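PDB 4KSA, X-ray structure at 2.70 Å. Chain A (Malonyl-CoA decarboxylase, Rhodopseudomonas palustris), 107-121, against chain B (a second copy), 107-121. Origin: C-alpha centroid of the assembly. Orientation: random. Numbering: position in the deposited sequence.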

# COMPACT_ATOMS: atom_id res chain seq x y z
N ALA A 107 -26.49 18.68 38.49
CA ALA A 107 -25.54 19.11 39.51
C ALA A 107 -24.22 18.39 39.39
O ALA A 107 -23.16 19.01 39.54
N THR A 108 -24.27 17.09 39.14
CA THR A 108 -23.05 16.31 39.03
C THR A 108 -22.46 16.53 37.65
O THR A 108 -21.27 16.32 37.43
N GLY A 109 -23.30 16.97 36.71
CA GLY A 109 -22.81 17.22 35.37
C GLY A 109 -21.94 18.46 35.41
O GLY A 109 -20.85 18.49 34.86
N GLU A 110 -22.44 19.49 36.09
CA GLU A 110 -21.73 20.77 36.23
C GLU A 110 -20.50 20.63 37.12
O GLU A 110 -19.47 21.25 36.88
N LEU A 111 -20.63 19.82 38.17
CA LEU A 111 -19.51 19.58 39.07
C LEU A 111 -18.34 19.04 38.23
O LEU A 111 -17.21 19.55 38.30
N LEU A 112 -18.62 18.02 37.41
CA LEU A 112 -17.64 17.41 36.53
C LEU A 112 -17.07 18.46 35.58
O LEU A 112 -15.88 18.47 35.30
N ARG A 113 -17.91 19.36 35.10
CA ARG A 113 -17.45 20.42 34.22
C ARG A 113 -16.56 21.36 35.03
O ARG A 113 -15.45 21.71 34.62
N ALA A 114 -17.04 21.75 36.20
CA ALA A 114 -16.33 22.66 37.09
C ALA A 114 -14.96 22.16 37.56
O ALA A 114 -14.04 22.96 37.74
N ALA A 115 -14.81 20.86 37.75
CA ALA A 115 -13.55 20.34 38.25
C ALA A 115 -12.43 20.24 37.24
O ALA A 115 -11.26 20.23 37.61
N GLU A 116 -12.76 20.17 35.96
CA GLU A 116 -11.73 20.04 34.94
C GLU A 116 -10.92 21.31 34.78
O GLU A 116 -11.46 22.36 34.44
N PRO A 117 -9.61 21.23 35.05
CA PRO A 117 -8.71 22.38 34.93
C PRO A 117 -8.58 22.83 33.49
O PRO A 117 -8.68 22.03 32.55
N ARG A 118 -8.34 24.13 33.32
CA ARG A 118 -8.18 24.71 32.00
C ARG A 118 -6.97 24.16 31.24
O ARG A 118 -6.84 24.39 30.03
N ARG A 119 -6.10 23.44 31.94
CA ARG A 119 -4.90 22.85 31.36
C ARG A 119 -5.30 21.90 30.23
O ARG A 119 -4.69 21.89 29.16
N GLN A 120 -6.31 21.09 30.50
CA GLN A 120 -6.79 20.13 29.53
C GLN A 120 -7.19 20.76 28.19
O GLN A 120 -6.67 20.38 27.14
N GLU A 121 -8.10 21.72 28.23
CA GLU A 121 -8.54 22.36 27.02
C GLU A 121 -7.35 22.98 26.29
O GLU A 121 -7.31 22.98 25.06
N ALA B 107 -6.65 17.57 46.14
CA ALA B 107 -8.03 17.33 46.55
C ALA B 107 -8.96 17.68 45.38
O ALA B 107 -10.02 17.06 45.19
N THR B 108 -8.54 18.69 44.62
CA THR B 108 -9.27 19.14 43.44
C THR B 108 -9.24 18.00 42.43
O THR B 108 -10.27 17.39 42.13
N GLY B 109 -8.05 17.69 41.92
CA GLY B 109 -7.91 16.62 40.96
C GLY B 109 -8.66 15.37 41.36
O GLY B 109 -9.13 14.61 40.51
N GLU B 110 -8.77 15.13 42.66
CA GLU B 110 -9.46 13.94 43.15
C GLU B 110 -10.98 14.07 43.02
O GLU B 110 -11.70 13.07 42.87
N LEU B 111 -11.47 15.30 43.09
CA LEU B 111 -12.89 15.58 42.97
C LEU B 111 -13.29 15.30 41.51
O LEU B 111 -14.29 14.62 41.23
N LEU B 112 -12.47 15.82 40.59
CA LEU B 112 -12.69 15.65 39.16
C LEU B 112 -12.81 14.16 38.88
O LEU B 112 -13.73 13.72 38.20
N ARG B 113 -11.88 13.38 39.41
CA ARG B 113 -11.92 11.94 39.21
C ARG B 113 -13.27 11.35 39.63
O ARG B 113 -13.89 10.59 38.88
N ALA B 114 -13.73 11.71 40.83
CA ALA B 114 -14.99 11.18 41.34
C ALA B 114 -16.27 11.74 40.71
O ALA B 114 -17.34 11.19 40.89
N ALA B 115 -16.16 12.84 39.97
CA ALA B 115 -17.35 13.43 39.33
C ALA B 115 -17.66 12.73 37.98
O ALA B 115 -18.74 12.91 37.41
N GLU B 116 -16.70 11.95 37.49
CA GLU B 116 -16.86 11.23 36.24
C GLU B 116 -17.87 10.09 36.41
O GLU B 116 -17.70 9.23 37.28
N PRO B 117 -18.94 10.07 35.57
CA PRO B 117 -19.98 9.03 35.63
C PRO B 117 -19.34 7.70 35.31
O PRO B 117 -18.49 7.63 34.42
N ARG B 118 -19.73 6.63 36.00
CA ARG B 118 -19.13 5.34 35.68
C ARG B 118 -19.29 4.97 34.20
O ARG B 118 -18.46 4.24 33.65
N ARG B 119 -20.35 5.48 33.57
CA ARG B 119 -20.65 5.26 32.15
C ARG B 119 -19.39 5.36 31.29
O ARG B 119 -19.04 4.47 30.51
N GLN B 120 -18.70 6.48 31.41
CA GLN B 120 -17.52 6.67 30.63
C GLN B 120 -16.54 5.52 30.66
O GLN B 120 -16.05 5.13 29.61
N GLU B 121 -16.25 4.99 31.85
CA GLU B 121 -15.30 3.86 31.96
C GLU B 121 -15.95 2.67 31.26
O GLU B 121 -15.27 1.89 30.57

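This is a small, almost purely apolar contact between two copies of the same helix, in which a leucine and an alanine from each chain interlock about an approximate twofold relation and no hydrogen bond crosses between the stretches. The two helices spanning 107-115 run at 141° to one another, closer to antiparallel than to perpendicular, and their axes approach to 8.5 Å. That arrangement pairs the two chains reciprocally, so Leu A112 lies nearest Ala B115 and Ala A115 nearest Leu B112, each pair with its CA atoms 4.9 Å apart.

Such a close approach depends on the small side chain of alanine. Ala A115 points toward the partner, and its CB comes within 3.5 Å of the CA of Leu B112 and 3.6 Å of that leucine's CB. The reciprocal contact is nearly identical: Ala B115 CB lies 3.6 Å from Leu A112 CA and 3.8 Å from Leu A112 CB. A methyl group that rests directly against the opposing backbone leaves little space between the chains, and having no polar atoms it loses nothing by being buried there.

The side chains of Leu A112 and Leu B112 supply the bulk, and each has more of its surface covered than any other residue of its stretch. Their CA-to-CB bonds point sideways to the other stretch, yet the side chains make close contacts with it. Leu A112 adopts chi1 t and chi2 p; its CD1 lies 3.8 Å from Leu B112 CD2, while its CD2 packs 3.7 Å from Pro B117 CD. Leu B112 also has chi1 t, but its chi2 of -127° falls between wells, and its CD1 stands farther from the matching proline, 4.3 Å from Pro A117 CD. The proline rings, puckered C-gamma endo in chain A and exo in chain B, offer compact apolar surface just past the helix, suited to receiving a leucine methyl.

Across the alanine methyls from where Leu A112 CD1 meets Leu B112 CD2, Leu A111 and Leu B111 both point toward the other stretch and meet at 4.4 Å, from Leu A111 CD2 to Leu B111 CG. Their rotamers differ: chi1 of Leu A111 is off-well at -128° with chi2 t, whereas Leu B111 is t, p. Both are buried, as befits branched hydrocarbon side chains.

Polar side chains take a smaller part. Gln A120 and Gln B120, both with chi1 m, direct their CA-to-CB bonds toward the partner, but they meet it only through van der Waals contacts: Gln A120 NE2 is 4.3 Å from Leu B112 CD1, and Gln B120 NE2 is 4.3 Å from Leu A112 CD2. Both amide nitrogens are hydrogen-bonded elsewhere in the structure. Arg A113 and Arg B113 point away and remain exposed, which keeps their charge out of the apolar seam; in chain B, NH1 of Arg B113 forms a long salt bridge of 4.0 Å to OE2 of Glu B110.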

# COMPACT_ATOMS: atom_id res chain seq x y z
CB ALA A 107 -26.13 18.90 40.91
CB THR A 108 -23.30 14.80 39.25
OG1 THR A 108 -24.14 14.30 38.21
CG2 THR A 108 -23.97 14.56 40.59
CB GLU A 110 -22.69 21.81 36.80
CG GLU A 110 -22.02 23.07 37.31
CD GLU A 110 -21.33 23.84 36.21
OE1 GLU A 110 -20.28 23.38 35.72
OE2 GLU A 110 -21.85 24.92 35.84
CB LEU A 111 -19.89 18.54 40.12
CG LEU A 111 -19.64 18.91 41.57
CD1 LEU A 111 -19.95 17.68 42.40
CD2 LEU A 111 -18.20 19.36 41.78
CB LEU A 112 -18.28 16.27 35.73
CG LEU A 112 -17.57 15.64 34.52
CD1 LEU A 112 -16.25 15.01 34.94
CD2 LEU A 112 -18.49 14.59 33.88
CB ARG A 113 -18.67 21.15 33.64
CG ARG A 113 -18.45 22.57 33.14
CD ARG A 113 -17.78 22.58 31.80
NE ARG A 113 -17.52 23.95 31.32
CZ ARG A 113 -16.90 24.22 30.17
NH1 ARG A 113 -16.48 23.22 29.39
NH2 ARG A 113 -16.69 25.48 29.80
CB ALA A 114 -17.20 22.97 38.29
CB ALA A 115 -13.77 18.99 38.89
CB GLU A 116 -12.36 19.67 33.60
CG GLU A 116 -11.35 19.54 32.46
CD GLU A 116 -12.00 19.28 31.12
OE1 GLU A 116 -12.69 18.24 30.98
OE2 GLU A 116 -11.83 20.11 30.20
CB PRO A 117 -7.40 21.84 35.49
CG PRO A 117 -7.46 20.39 35.17
CD PRO A 117 -8.88 20.04 35.51
CB ARG A 118 -8.07 26.22 32.12
CG ARG A 118 -9.25 26.86 32.81
CD ARG A 118 -9.27 28.35 32.51
NE ARG A 118 -8.12 29.04 33.10
CZ ARG A 118 -7.56 30.12 32.57
NH1 ARG A 118 -8.04 30.64 31.43
NH2 ARG A 118 -6.50 30.68 33.16
CB ARG A 119 -4.15 22.00 32.38
CG ARG A 119 -3.52 22.74 33.52
CD ARG A 119 -2.46 21.87 34.18
NE ARG A 119 -3.05 20.96 35.15
CZ ARG A 119 -3.66 21.36 36.25
NH1 ARG A 119 -4.17 20.47 37.08
NH2 ARG A 119 -3.75 22.65 36.50
CB GLN A 120 -7.97 19.39 30.13
CG GLN A 120 -7.70 18.89 31.53
CD GLN A 120 -8.22 17.49 31.75
OE1 GLN A 120 -9.00 16.98 30.93
NE2 GLN A 120 -7.81 16.87 32.84
CB GLU A 121 -9.59 23.43 27.34
CG GLU A 121 -10.26 24.04 26.11
CD GLU A 121 -10.80 22.97 25.16
OE1 GLU A 121 -11.33 21.94 25.66
OE2 GLU A 121 -10.71 23.17 23.93
CB ALA B 107 -8.37 18.18 47.76
CB THR B 108 -8.60 20.40 42.84
OG1 THR B 108 -8.89 21.53 43.66
CG2 THR B 108 -9.12 20.67 41.45
CB GLU B 110 -9.08 13.68 44.60
CG GLU B 110 -10.00 12.71 45.30
CD GLU B 110 -10.11 11.40 44.55
OE1 GLU B 110 -10.97 10.57 44.95
OE2 GLU B 110 -9.33 11.20 43.59
CB LEU B 111 -13.13 17.04 43.34
CG LEU B 111 -14.52 17.62 43.57
CD1 LEU B 111 -15.30 16.81 44.60
CD2 LEU B 111 -14.35 19.08 44.02
CB LEU B 112 -11.52 16.26 38.37
CG LEU B 112 -11.59 16.69 36.89
CD1 LEU B 112 -10.45 16.04 36.14
CD2 LEU B 112 -12.90 16.33 36.25
CB ARG B 113 -10.80 11.25 39.99
CG ARG B 113 -9.43 11.26 39.30
CD ARG B 113 -8.29 11.14 40.30
NE ARG B 113 -6.97 11.30 39.67
CZ ARG B 113 -5.86 11.61 40.33
NH1 ARG B 113 -5.90 11.82 41.65
NH2 ARG B 113 -4.71 11.71 39.68
CB ALA B 114 -15.04 11.35 42.85
CB ALA B 115 -17.14 14.93 39.11
CB GLU B 116 -15.51 10.67 35.79
CG GLU B 116 -15.49 10.28 34.31
CD GLU B 116 -14.22 9.56 33.91
OE1 GLU B 116 -14.05 8.38 34.28
OE2 GLU B 116 -13.39 10.18 33.22
CB PRO B 117 -20.94 9.45 34.52
CG PRO B 117 -20.68 10.91 34.34
CD PRO B 117 -19.20 11.00 34.47
CB ARG B 118 -19.69 4.25 36.59
CG ARG B 118 -19.21 4.41 37.99
CD ARG B 118 -20.24 3.93 38.96
NE ARG B 118 -20.36 2.48 38.97
CZ ARG B 118 -21.52 1.85 39.02
NH1 ARG B 118 -22.63 2.58 39.05
NH2 ARG B 118 -21.59 0.53 39.06
CB ARG B 119 -21.66 6.30 31.63
CG ARG B 119 -23.09 6.18 32.14
CD ARG B 119 -24.05 7.11 31.35
NE ARG B 119 -23.96 8.53 31.70
CZ ARG B 119 -24.44 9.07 32.82
NH1 ARG B 119 -25.07 8.31 33.72
NH2 ARG B 119 -24.30 10.37 33.05
CB GLN B 120 -16.84 7.95 31.04
CG GLN B 120 -17.54 9.15 30.48
CD GLN B 120 -16.81 10.39 30.82
OE1 GLN B 120 -15.57 10.43 30.81
NE2 GLN B 120 -17.56 11.44 31.14
CB GLU B 121 -15.05 3.49 33.42
CG GLU B 121 -13.62 3.32 33.91
CD GLU B 121 -12.55 3.21 32.84
OE1 GLU B 121 -12.14 4.27 32.30
OE2 GLU B 121 -12.09 2.06 32.55